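Local coordinates for protein glutamine cyclotransferase (Tannerella forsythia, PDB 6QRO) that probably catalyses the zinc-dependent cyclisation of N-terminal glutamine to pyroglutamate on peptides, as a type II glutaminyl cyclase of the peptidase M28 family, at residues L206-S211 against P285-Q290; A36-Q41 against D292-I297; D164-G169 against V255-Y260. One frame throughout, in Å; residues are numbered along the deposited sequence.

Contact 1: residues L206-S211 against P285-Q290; sequences LDMVGS and PYWHTQ. With ZN (zinc ion), chain E.
The indole of Trp287 meets Met208 obliquely, at its pyrrole side. Met208 SD lies 3.3 Å from Trp287 CD1 and 69° off the ring normal, a Met-aromatic contact. On one face of the indole lies the imidazole of His288. His288 CD2 stands 3.4 Å above the Trp287 indole plane, near its margin. In return, Trp287 CE2 sits over the centre of one His288 face. Phe283 and His118 also meet the Trp287 ring. The Tyr286 ring is approached obliquely by Ser211, whose CB is 3.2 Å from Tyr286 OH.

Trp287 CG is anti to the backbone N (chi1 -175°), which swings the indole toward Met208 and the metal. Met208 bends at chi3 (-67°), and its CE also comes beside Trp287 NE1.

A type II beta turn from Tyr286 to Thr289 carries the tryptophan and the histidine. Tyr286 O accepts two bonds from the same face of its plane, from Thr289 N at 2.9 Å and from Thr289 OG1 at 2.5 Å. Together they tie the turn at both its backbone and its side chain.

His288 NE2 binds the zinc ion at 2.3 Å. In this enzyme the single zinc is held by Asp134, Asp167 and His288, with an indole beside the metal. Mammalian type II glutaminyl cyclases have a glutamate in place of the second aspartate.

Contact 2: residues A36-Q41 against D292-I297; sequences AYIERQ and DTMENI
Met294 reaches helix 31-43 through apolar contacts with Ile38 and Glu39. Its SD lies 3.6 Å from Ile38 CG2, and the two side chains meet at a slant. Met294 CE lies over the base of Glu39, 3.6 Å from both Glu39 CB and Glu39 N. The Met294 chain is bent at both chi2 (-51°) and chi3 (-91°). These bends fold the thioether against the start of the Glu39 side chain, which runs at about a right angle to it. Ile38 makes a second apolar contact with its other branch. Its CD1 is 4.0 Å from Ile297 CG2. The two branches of Ile38 thus serve different partners, CG2 the methionine and CD1 the isoleucine. Tyr35, on the same helix, also touches Met294 and Ile297.

No hydrogen bond crosses between the segments. The polar bonds instead shape each side. In 292-297, Thr293 OG1 accepts from Glu295 N at 3.2 Å, forming an ST turn. The same hydroxyl donates to the anti lone pair of Glu295 OE2 at 2.7 Å. Ile297 N bonds to Met294 O at 3.0 Å and closes the short 3-10 turn. In the helix, Tyr37 O accepts from Gln41 N and Gln41 NE2, which come from opposite faces of its plane.

Asp292 lies at the start of its segment and accepts from the backbone N atoms of Asp133 and Asp134 through its two carboxylate oxygens. The contact packs the N-terminal helix 31-43 on a 3-10 turn in the loop between strand 269-273 and helix 299-314 of the M28 alpha/beta fold.

Contact 3: residues D164-G169 against V255-Y260; sequences DAEDYG and VDDHQY. With ZN (zinc ion), chain E.
Glu166 leaves the backbone extended (chi1 175°) and bends at chi2 (-93°), which brings its methylenes against Asp257. In Asp257, CG is placed beside its own backbone N. As a result the Asp257 carboxylate lies against the Glu166 chain, with Asp257 OD2 3.2 Å from Glu166 CG. The two carboxylate planes are 54° apart. The charged ends of Glu166 and Asp257 stay apart, Glu166 OE2 lying 4.5 Å from Asp257 OD2; Asp257 meets the methylenes instead.

The end of Glu166 turns toward Asp256. Glu166 OE2 and Asp256 OD1 lie 3.4 Å apart, two carboxylate oxygens with no hydrogen bond between them.

Other bonds hold two of these acids. Asp256 OD1 accepts from Asp257 N at 2.7 Å, on its anti side and somewhat out of the carboxylate plane. Asp257 OD1 has its polar partner in Ser186 OG. The backbone N atoms of Glu166 and Asp167 are bonded to the carboxylate of Asp111, which fixes the loop next to the metal.

Asp167, the next residue, grips the zinc ion with both oxygens. Asp167 OD2 is 2.0 Å and Asp167 OD1 2.3 Å from the zinc ion. The contact joins the zinc-binding loop after strand 157-163 to the segment leading into helix 257-265. It sets Glu166 next to the zinc ligand Asp167, with Asp256 and Asp207 nearby, consistent with the acidic cluster beside the zinc of mammalian glutaminyl cyclases.

How the contacts relate
Contacts 1 and 3 meet at the zinc ion. Each brings one ligand, His288 from contact 1 and Asp167 from contact 3, and Asp134 is the third. His288 NE2 and Asp167 OD1 are 3.3 Å apart. Asp207 of contact 1 extends the acidic cluster of contact 3, its OD2 lying 4.0 Å from Glu166 OE2. Contact 2 stands farther off. The side chain of Ile297 is about 13 Å from the zinc ion. Contact 2 still borders contact 1, where Tyr286 CD1 is 3.6 Å from Asp292 CG. The centres of contacts 2 and 3 are about 20 Å apart.

Contact 1: residues L206-S211 against P285-Q290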
loop_
_atom_site.group_PDB
_atom_site.type_symbol
_atom_site.label_atom_id
_atom_site.label_comp_id
_atom_site.label_asym_id
_atom_site.label_seq_id
_atom_site.Cartn_x
_atom_site.Cartn_y
_atom_site.Cartn_z
ATOM N N LEU A 206 -3.257 -2.356 0.708
ATOM C CA LEU A 206 -3.771 -1.599 -0.425
ATOM C C LEU A 206 -2.612 -1.286 -1.356
ATOM O O LEU A 206 -1.623 -0.681 -0.932
ATOM C CB LEU A 206 -4.438 -0.301 0.036
ATOM C CG LEU A 206 -5.543 -0.441 1.075
ATOM C CD1 LEU A 206 -6.150 0.920 1.453
ATOM C CD2 LEU A 206 -6.590 -1.302 0.431
ATOM N N ASP A 207 -2.729 -1.700 -2.614
ATOM C CA ASP A 207 -1.670 -1.488 -3.598
ATOM C C ASP A 207 -2.294 -1.188 -4.950
ATOM O O ASP A 207 -3.110 -1.970 -5.433
ATOM C CB ASP A 207 -0.756 -2.715 -3.690
ATOM C CG ASP A 207 0.499 -2.458 -4.508
ATOM O OD1 ASP A 207 0.733 -1.327 -4.980
ATOM O OD2 ASP A 207 1.265 -3.414 -4.681
ATOM N N MET A 208 -1.927 -0.058 -5.549
ATOM C CA MET A 208 -2.466 0.353 -6.849
ATOM C C MET A 208 -3.995 0.303 -6.816
ATOM O O MET A 208 -4.662 -0.498 -7.484
ATOM C CB MET A 208 -1.874 -0.478 -7.991
ATOM C CG MET A 208 -0.484 0.035 -8.365
ATOM S SD MET A 208 0.537 -0.998 -9.414
ATOM C CE MET A 208 0.870 -2.386 -8.373
ATOM N N VAL A 209 -4.523 1.198 -5.981
ATOM C CA VAL A 209 -5.942 1.227 -5.655
ATOM C C VAL A 209 -6.547 2.560 -6.078
ATOM O O VAL A 209 -7.567 2.986 -5.527
ATOM C CB VAL A 209 -6.192 0.941 -4.162
ATOM C CG1 VAL A 209 -6.221 -0.544 -3.898
ATOM C CG2 VAL A 209 -5.104 1.582 -3.311
ATOM N N GLY A 210 -5.971 3.197 -7.102
ATOM C CA GLY A 210 -6.548 4.446 -7.582
ATOM C C GLY A 210 -6.780 4.593 -9.078
ATOM O O GLY A 210 -7.279 5.635 -9.507
ATOM N N SER A 211 -6.495 3.576 -9.888
ATOM C CA SER A 211 -6.520 3.792 -11.330
ATOM C C SER A 211 -7.938 3.691 -11.870
ATOM O O SER A 211 -8.778 2.942 -11.359
ATOM C CB SER A 211 -5.627 2.800 -12.078
ATOM O OG SER A 211 -6.078 1.466 -11.904
ATOM N N PRO A 285 -1.624 -0.548 -17.757
ATOM C CA PRO A 285 -0.621 -0.242 -18.796
ATOM C C PRO A 285 0.416 0.808 -18.387
ATOM O O PRO A 285 1.486 0.883 -19.004
ATOM C CB PRO A 285 -1.480 0.247 -19.972
ATOM C CG PRO A 285 -2.865 0.490 -19.393
ATOM C CD PRO A 285 -3.008 -0.433 -18.243
ATOM N N TYR A 286 0.139 1.606 -17.361
ATOM C CA TYR A 286 1.042 2.634 -16.850
ATOM C C TYR A 286 2.078 2.089 -15.876
ATOM O O TYR A 286 2.980 2.839 -15.487
ATOM C CB TYR A 286 0.216 3.730 -16.150
ATOM C CG TYR A 286 -0.604 3.130 -15.023
ATOM C CD1 TYR A 286 -0.007 2.713 -13.831
ATOM C CD2 TYR A 286 -1.963 2.910 -15.183
ATOM C CE1 TYR A 286 -0.741 2.121 -12.832
ATOM C CE2 TYR A 286 -2.703 2.328 -14.183
ATOM C CZ TYR A 286 -2.084 1.935 -13.007
ATOM O OH TYR A 286 -2.822 1.348 -11.996
ATOM N N TRP A 287 1.926 0.836 -15.433
ATOM C CA TRP A 287 2.753 0.277 -14.370
ATOM C C TRP A 287 4.226 0.328 -14.750
ATOM O O TRP A 287 4.623 -0.166 -15.816
ATOM C CB TRP A 287 2.361 -1.169 -14.095
ATOM C CG TRP A 287 3.060 -1.816 -12.931
ATOM C CD1 TRP A 287 2.918 -1.509 -11.612
ATOM C CD2 TRP A 287 4.040 -2.872 -12.990
ATOM N NE1 TRP A 287 3.709 -2.332 -10.840
ATOM C CE2 TRP A 287 4.424 -3.162 -11.663
ATOM C CE3 TRP A 287 4.619 -3.603 -14.034
ATOM C CZ2 TRP A 287 5.356 -4.162 -11.356
ATOM C CZ3 TRP A 287 5.550 -4.592 -13.719
ATOM C CH2 TRP A 287 5.908 -4.852 -12.394
ATOM N N HIS A 288 5.026 0.927 -13.865
ATOM C CA HIS A 288 6.465 1.120 -14.036
ATOM C C HIS A 288 6.780 1.838 -15.344
ATOM O O HIS A 288 7.798 1.591 -15.991
ATOM C CB HIS A 288 7.200 -0.205 -13.903
ATOM C CG HIS A 288 7.166 -0.754 -12.518
ATOM N ND1 HIS A 288 7.929 -1.834 -12.119
ATOM C CD2 HIS A 288 6.489 -0.347 -11.420
ATOM C CE1 HIS A 288 7.698 -2.090 -10.845
ATOM N NE2 HIS A 288 6.826 -1.203 -10.398
ATOM N N THR A 289 5.884 2.732 -15.741
ATOM C CA THR A 289 6.113 3.701 -16.795
ATOM C C THR A 289 6.008 5.095 -16.200
ATOM O O THR A 289 5.634 5.280 -15.034
ATOM C CB THR A 289 5.096 3.559 -17.938
ATOM O OG1 THR A 289 3.839 4.086 -17.507
ATOM C CG2 THR A 289 4.933 2.108 -18.362
ATOM N N GLN A 290 6.365 6.085 -17.002
ATOM C CA GLN A 290 6.152 7.464 -16.594
ATOM C C GLN A 290 4.728 7.947 -16.883
ATOM O O GLN A 290 4.445 9.143 -16.760
ATOM C CB GLN A 290 7.250 8.341 -17.189
ATOM C CG GLN A 290 8.539 8.002 -16.443
ATOM C CD GLN A 290 9.633 9.025 -16.573
ATOM O OE1 GLN A 290 9.689 9.772 -17.541
ATOM N NE2 GLN A 290 10.529 9.055 -15.588
HETATM ZN ZN ZN E . 5.656 -0.933 -8.398
HETATM O O HOH W 1 4.733 -2.392 -8.727
#

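Contact 2: residues A36-Q41 against D292-I297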
loop_
_atom_site.group_PDB
_atom_site.type_symbol
_atom_site.label_atom_id
_atom_site.label_comp_id
_atom_site.label_asym_id
_atom_site.label_seq_id
_atom_site.Cartn_x
_atom_site.Cartn_y
_atom_site.Cartn_z
ATOM N N ALA A 36 -6.597 14.358 -2.650
ATOM C CA ALA A 36 -5.630 15.419 -2.360
ATOM C C ALA A 36 -4.380 14.885 -1.646
ATOM O O ALA A 36 -3.277 15.382 -1.882
ATOM C CB ALA A 36 -6.311 16.526 -1.555
ATOM N N TYR A 37 -4.528 13.876 -0.784
ATOM C CA TYR A 37 -3.378 13.263 -0.122
ATOM C C TYR A 37 -2.460 12.558 -1.134
ATOM O O TYR A 37 -1.231 12.612 -1.010
ATOM C CB TYR A 37 -3.863 12.273 0.932
ATOM C CG TYR A 37 -4.340 12.849 2.247
ATOM C CD1 TYR A 37 -3.615 13.823 2.921
ATOM C CD2 TYR A 37 -5.531 12.416 2.815
ATOM C CE1 TYR A 37 -4.064 14.338 4.144
ATOM C CE2 TYR A 37 -5.994 12.930 4.025
ATOM C CZ TYR A 37 -5.251 13.882 4.681
ATOM O OH TYR A 37 -5.714 14.392 5.865
ATOM N N ILE A 38 -3.043 11.865 -2.121
ATOM C CA ILE A 38 -2.254 11.312 -3.219
ATOM C C ILE A 38 -1.524 12.428 -3.957
ATOM O O ILE A 38 -0.323 12.332 -4.232
ATOM C CB ILE A 38 -3.152 10.518 -4.187
ATOM C CG1 ILE A 38 -3.826 9.337 -3.503
ATOM C CG2 ILE A 38 -2.353 10.042 -5.409
ATOM C CD1 ILE A 38 -4.815 8.604 -4.461
ATOM N N GLU A 39 -2.253 13.499 -4.308
ATOM C CA GLU A 39 -1.678 14.622 -5.040
ATOM C C GLU A 39 -0.557 15.262 -4.241
ATOM O O GLU A 39 0.452 15.696 -4.810
ATOM C CB GLU A 39 -2.783 15.647 -5.339
ATOM C CG GLU A 39 -2.523 16.701 -6.441
ATOM C CD GLU A 39 -1.689 17.897 -6.001
ATOM O OE1 GLU A 39 -1.567 18.188 -4.792
ATOM O OE2 GLU A 39 -1.142 18.558 -6.893
ATOM N N ARG A 40 -0.707 15.312 -2.915
ATOM C CA ARG A 40 0.303 15.957 -2.089
ATOM C C ARG A 40 1.602 15.172 -2.104
ATOM O O ARG A 40 2.677 15.759 -2.230
ATOM C CB ARG A 40 -0.193 16.126 -0.642
ATOM C CG ARG A 40 -1.304 17.164 -0.437
ATOM C CD ARG A 40 -0.799 18.607 -0.382
ATOM N NE ARG A 40 0.423 18.805 0.395
ATOM C CZ ARG A 40 0.454 19.281 1.644
ATOM N NH1 ARG A 40 1.617 19.464 2.274
ATOM N NH2 ARG A 40 -0.677 19.602 2.269
ATOM N N GLN A 41 1.516 13.845 -1.979
ATOM C CA GLN A 41 2.701 12.994 -2.045
ATOM C C GLN A 41 3.418 13.152 -3.381
ATOM O O GLN A 41 4.601 13.497 -3.430
ATOM C CB GLN A 41 2.295 11.539 -1.844
ATOM C CG GLN A 41 1.656 11.209 -0.508
ATOM C CD GLN A 41 1.063 9.810 -0.509
ATOM O OE1 GLN A 41 1.796 8.821 -0.551
ATOM N NE2 GLN A 41 -0.273 9.719 -0.461
ATOM N N ASP A 292 2.361 6.615 -15.056
ATOM C CA ASP A 292 1.735 6.475 -13.742
ATOM C C ASP A 292 1.719 7.836 -13.031
ATOM O O ASP A 292 2.556 8.155 -12.177
ATOM C CB ASP A 292 2.421 5.380 -12.936
ATOM C CG ASP A 292 1.670 5.062 -11.665
ATOM O OD1 ASP A 292 0.604 5.697 -11.455
ATOM O OD2 ASP A 292 2.113 4.179 -10.890
ATOM N N THR A 293 0.758 8.670 -13.428
ATOM C CA THR A 293 0.599 10.032 -12.924
ATOM C C THR A 293 -0.787 10.184 -12.307
ATOM O O THR A 293 -1.583 9.243 -12.279
ATOM C CB THR A 293 0.783 11.069 -14.040
ATOM O OG1 THR A 293 -0.243 10.883 -15.014
ATOM C CG2 THR A 293 2.138 10.918 -14.723
ATOM N N MET A 294 -1.076 11.403 -11.830
ATOM C CA MET A 294 -2.415 11.733 -11.354
ATOM C C MET A 294 -3.464 11.587 -12.441
ATOM O O MET A 294 -4.644 11.425 -12.118
ATOM C CB MET A 294 -2.459 13.167 -10.821
ATOM C CG MET A 294 -1.770 13.395 -9.502
ATOM S SD MET A 294 -2.372 12.177 -8.312
ATOM C CE MET A 294 -3.749 13.044 -7.565
ATOM N N GLU A 295 -3.054 11.620 -13.716
ATOM C CA GLU A 295 -3.999 11.574 -14.828
ATOM C C GLU A 295 -4.912 10.358 -14.744
ATOM O O GLU A 295 -6.044 10.405 -15.232
ATOM C CB GLU A 295 -3.248 11.590 -16.171
ATOM C CG GLU A 295 -2.675 12.970 -16.579
ATOM C CD GLU A 295 -1.568 12.878 -17.655
ATOM O OE1 GLU A 295 -1.652 13.572 -18.694
ATOM O OE2 GLU A 295 -0.585 12.135 -17.436
ATOM N N ASN A 296 -4.478 9.286 -14.079
ATOM C CA ASN A 296 -5.270 8.065 -14.024
ATOM C C ASN A 296 -6.113 7.942 -12.763
ATOM O O ASN A 296 -7.031 7.116 -12.739
ATOM C CB ASN A 296 -4.368 6.828 -14.071
ATOM C CG ASN A 296 -3.449 6.811 -15.261
ATOM O OD1 ASN A 296 -3.880 6.954 -16.407
ATOM N ND2 ASN A 296 -2.147 6.658 -14.989
ATOM N N ILE A 297 -5.869 8.761 -11.740
ATOM C CA ILE A 297 -6.536 8.547 -10.460
ATOM C C ILE A 297 -8.024 8.850 -10.601
ATOM O O ILE A 297 -8.415 9.883 -11.158
ATOM C CB ILE A 297 -5.871 9.397 -9.359
ATOM C CG1 ILE A 297 -4.355 9.143 -9.348
ATOM C CG2 ILE A 297 -6.530 9.138 -8.003
ATOM C CD1 ILE A 297 -3.930 7.701 -9.020
#

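Contact 3: residues D164-G169 against V255-Y260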
loop_
_atom_site.group_PDB
_atom_site.type_symbol
_atom_site.label_atom_id
_atom_site.label_comp_id
_atom_site.label_asym_id
_atom_site.label_seq_id
_atom_site.Cartn_x
_atom_site.Cartn_y
_atom_site.Cartn_z
ATOM N N ASP A 164 8.389 1.345 3.263
ATOM C CA ASP A 164 9.366 1.948 2.372
ATOM C C ASP A 164 10.057 0.889 1.513
ATOM O O ASP A 164 9.999 -0.314 1.793
ATOM C CB ASP A 164 10.409 2.717 3.187
ATOM C CG ASP A 164 11.061 3.838 2.406
ATOM O OD1 ASP A 164 10.852 3.923 1.173
ATOM O OD2 ASP A 164 11.795 4.625 3.037
ATOM N N ALA A 165 10.703 1.365 0.445
ATOM C CA ALA A 165 11.653 0.568 -0.340
ATOM C C ALA A 165 11.029 -0.742 -0.815
ATOM O O ALA A 165 11.698 -1.777 -0.886
ATOM C CB ALA A 165 12.944 0.313 0.448
ATOM N N GLU A 166 9.730 -0.696 -1.123
ATOM C CA GLU A 166 9.021 -1.840 -1.677
ATOM C C GLU A 166 9.284 -2.015 -3.162
ATOM O O GLU A 166 9.292 -3.152 -3.648
ATOM C CB GLU A 166 7.524 -1.659 -1.449
ATOM C CG GLU A 166 6.585 -2.694 -2.057
ATOM C CD GLU A 166 6.067 -2.283 -3.458
ATOM O OE1 GLU A 166 6.507 -1.232 -3.969
ATOM O OE2 GLU A 166 5.205 -2.984 -4.035
ATOM N N ASP A 167 9.491 -0.908 -3.886
ATOM C CA ASP A 167 9.423 -0.865 -5.342
ATOM C C ASP A 167 10.783 -0.602 -5.984
ATOM O O ASP A 167 10.857 -0.026 -7.075
ATOM C CB ASP A 167 8.425 0.203 -5.791
ATOM C CG ASP A 167 7.489 -0.302 -6.856
ATOM O OD1 ASP A 167 7.523 -1.506 -7.147
ATOM O OD2 ASP A 167 6.698 0.473 -7.382
ATOM N N TYR A 168 11.861 -1.044 -5.331
ATOM C CA TYR A 168 13.237 -0.856 -5.785
ATOM C C TYR A 168 13.818 -2.169 -6.284
ATOM O O TYR A 168 15.022 -2.386 -6.220
ATOM C CB TYR A 168 14.095 -0.314 -4.640
ATOM C CG TYR A 168 15.229 0.650 -4.961
ATOM C CD1 TYR A 168 16.401 0.203 -5.597
ATOM C CD2 TYR A 168 15.198 1.963 -4.508
ATOM C CE1 TYR A 168 17.458 1.064 -5.845
ATOM C CE2 TYR A 168 16.264 2.831 -4.734
ATOM C CZ TYR A 168 17.397 2.377 -5.401
ATOM O OH TYR A 168 18.462 3.239 -5.636
ATOM N N GLY A 169 12.971 -3.071 -6.766
ATOM C CA GLY A 169 13.457 -4.381 -7.115
ATOM C C GLY A 169 14.217 -4.363 -8.408
ATOM O O GLY A 169 14.235 -3.363 -9.130
ATOM N N VAL A 255 3.862 -11.076 -5.769
ATOM C CA VAL A 255 4.869 -10.662 -4.796
ATOM C C VAL A 255 4.510 -9.269 -4.282
ATOM O O VAL A 255 4.437 -8.310 -5.061
ATOM C CB VAL A 255 6.269 -10.685 -5.431
ATOM C CG1 VAL A 255 7.317 -10.055 -4.501
ATOM C CG2 VAL A 255 6.630 -12.119 -5.831
ATOM N N ASP A 256 4.190 -9.164 -2.990
ATOM C CA ASP A 256 3.863 -7.857 -2.426
ATOM C C ASP A 256 4.135 -7.847 -0.933
ATOM O O ASP A 256 4.436 -8.879 -0.331
ATOM C CB ASP A 256 2.411 -7.459 -2.697
ATOM C CG ASP A 256 2.262 -5.982 -2.950
ATOM O OD1 ASP A 256 3.125 -5.212 -2.490
ATOM O OD2 ASP A 256 1.290 -5.598 -3.621
ATOM N N ASP A 257 3.974 -6.657 -0.335
ATOM C CA ASP A 257 4.292 -6.472 1.080
ATOM C C ASP A 257 3.536 -7.452 1.965
ATOM O O ASP A 257 4.040 -7.846 3.017
ATOM C CB ASP A 257 4.005 -5.028 1.508
ATOM C CG ASP A 257 4.995 -4.040 0.924
ATOM O OD1 ASP A 257 6.204 -4.322 1.004
ATOM O OD2 ASP A 257 4.586 -2.985 0.396
ATOM N N HIS A 258 2.340 -7.868 1.556
ATOM C CA HIS A 258 1.555 -8.766 2.400
ATOM C C HIS A 258 2.196 -10.153 2.506
ATOM O O HIS A 258 1.972 -10.862 3.490
ATOM C CB HIS A 258 0.112 -8.818 1.898
ATOM C CG HIS A 258 -0.056 -9.470 0.564
ATOM N ND1 HIS A 258 0.714 -9.137 -0.530
ATOM C CD2 HIS A 258 -0.935 -10.408 0.134
ATOM C CE1 HIS A 258 0.325 -9.850 -1.571
ATOM N NE2 HIS A 258 -0.667 -10.634 -1.193
ATOM N N GLN A 259 2.981 -10.555 1.499
ATOM C CA GLN A 259 3.722 -11.819 1.553
ATOM C C GLN A 259 4.758 -11.819 2.674
ATOM O O GLN A 259 4.909 -12.804 3.405
ATOM C CB GLN A 259 4.399 -12.066 0.210
ATOM C CG GLN A 259 5.478 -13.128 0.235
ATOM C CD GLN A 259 6.247 -13.236 -1.076
ATOM O OE1 GLN A 259 7.349 -13.799 -1.119
ATOM N NE2 GLN A 259 5.673 -12.686 -2.152
ATOM N N TYR A 260 5.486 -10.728 2.825
ATOM C CA TYR A 260 6.509 -10.686 3.858
ATOM C C TYR A 260 5.954 -10.455 5.262
ATOM O O TYR A 260 6.589 -10.870 6.237
ATOM C CB TYR A 260 7.539 -9.643 3.453
ATOM C CG TYR A 260 8.229 -10.051 2.164
ATOM C CD1 TYR A 260 9.251 -10.998 2.171
ATOM C CD2 TYR A 260 7.821 -9.547 0.944
ATOM C CE1 TYR A 260 9.876 -11.397 0.997
ATOM C CE2 TYR A 260 8.440 -9.934 -0.234
ATOM C CZ TYR A 260 9.465 -10.866 -0.198
ATOM O OH TYR A 260 10.081 -11.253 -1.354
HETATM ZN ZN ZN E . 5.656 -0.933 -8.398
HETATM O O HOH W 1 4.733 -2.392 -8.727
#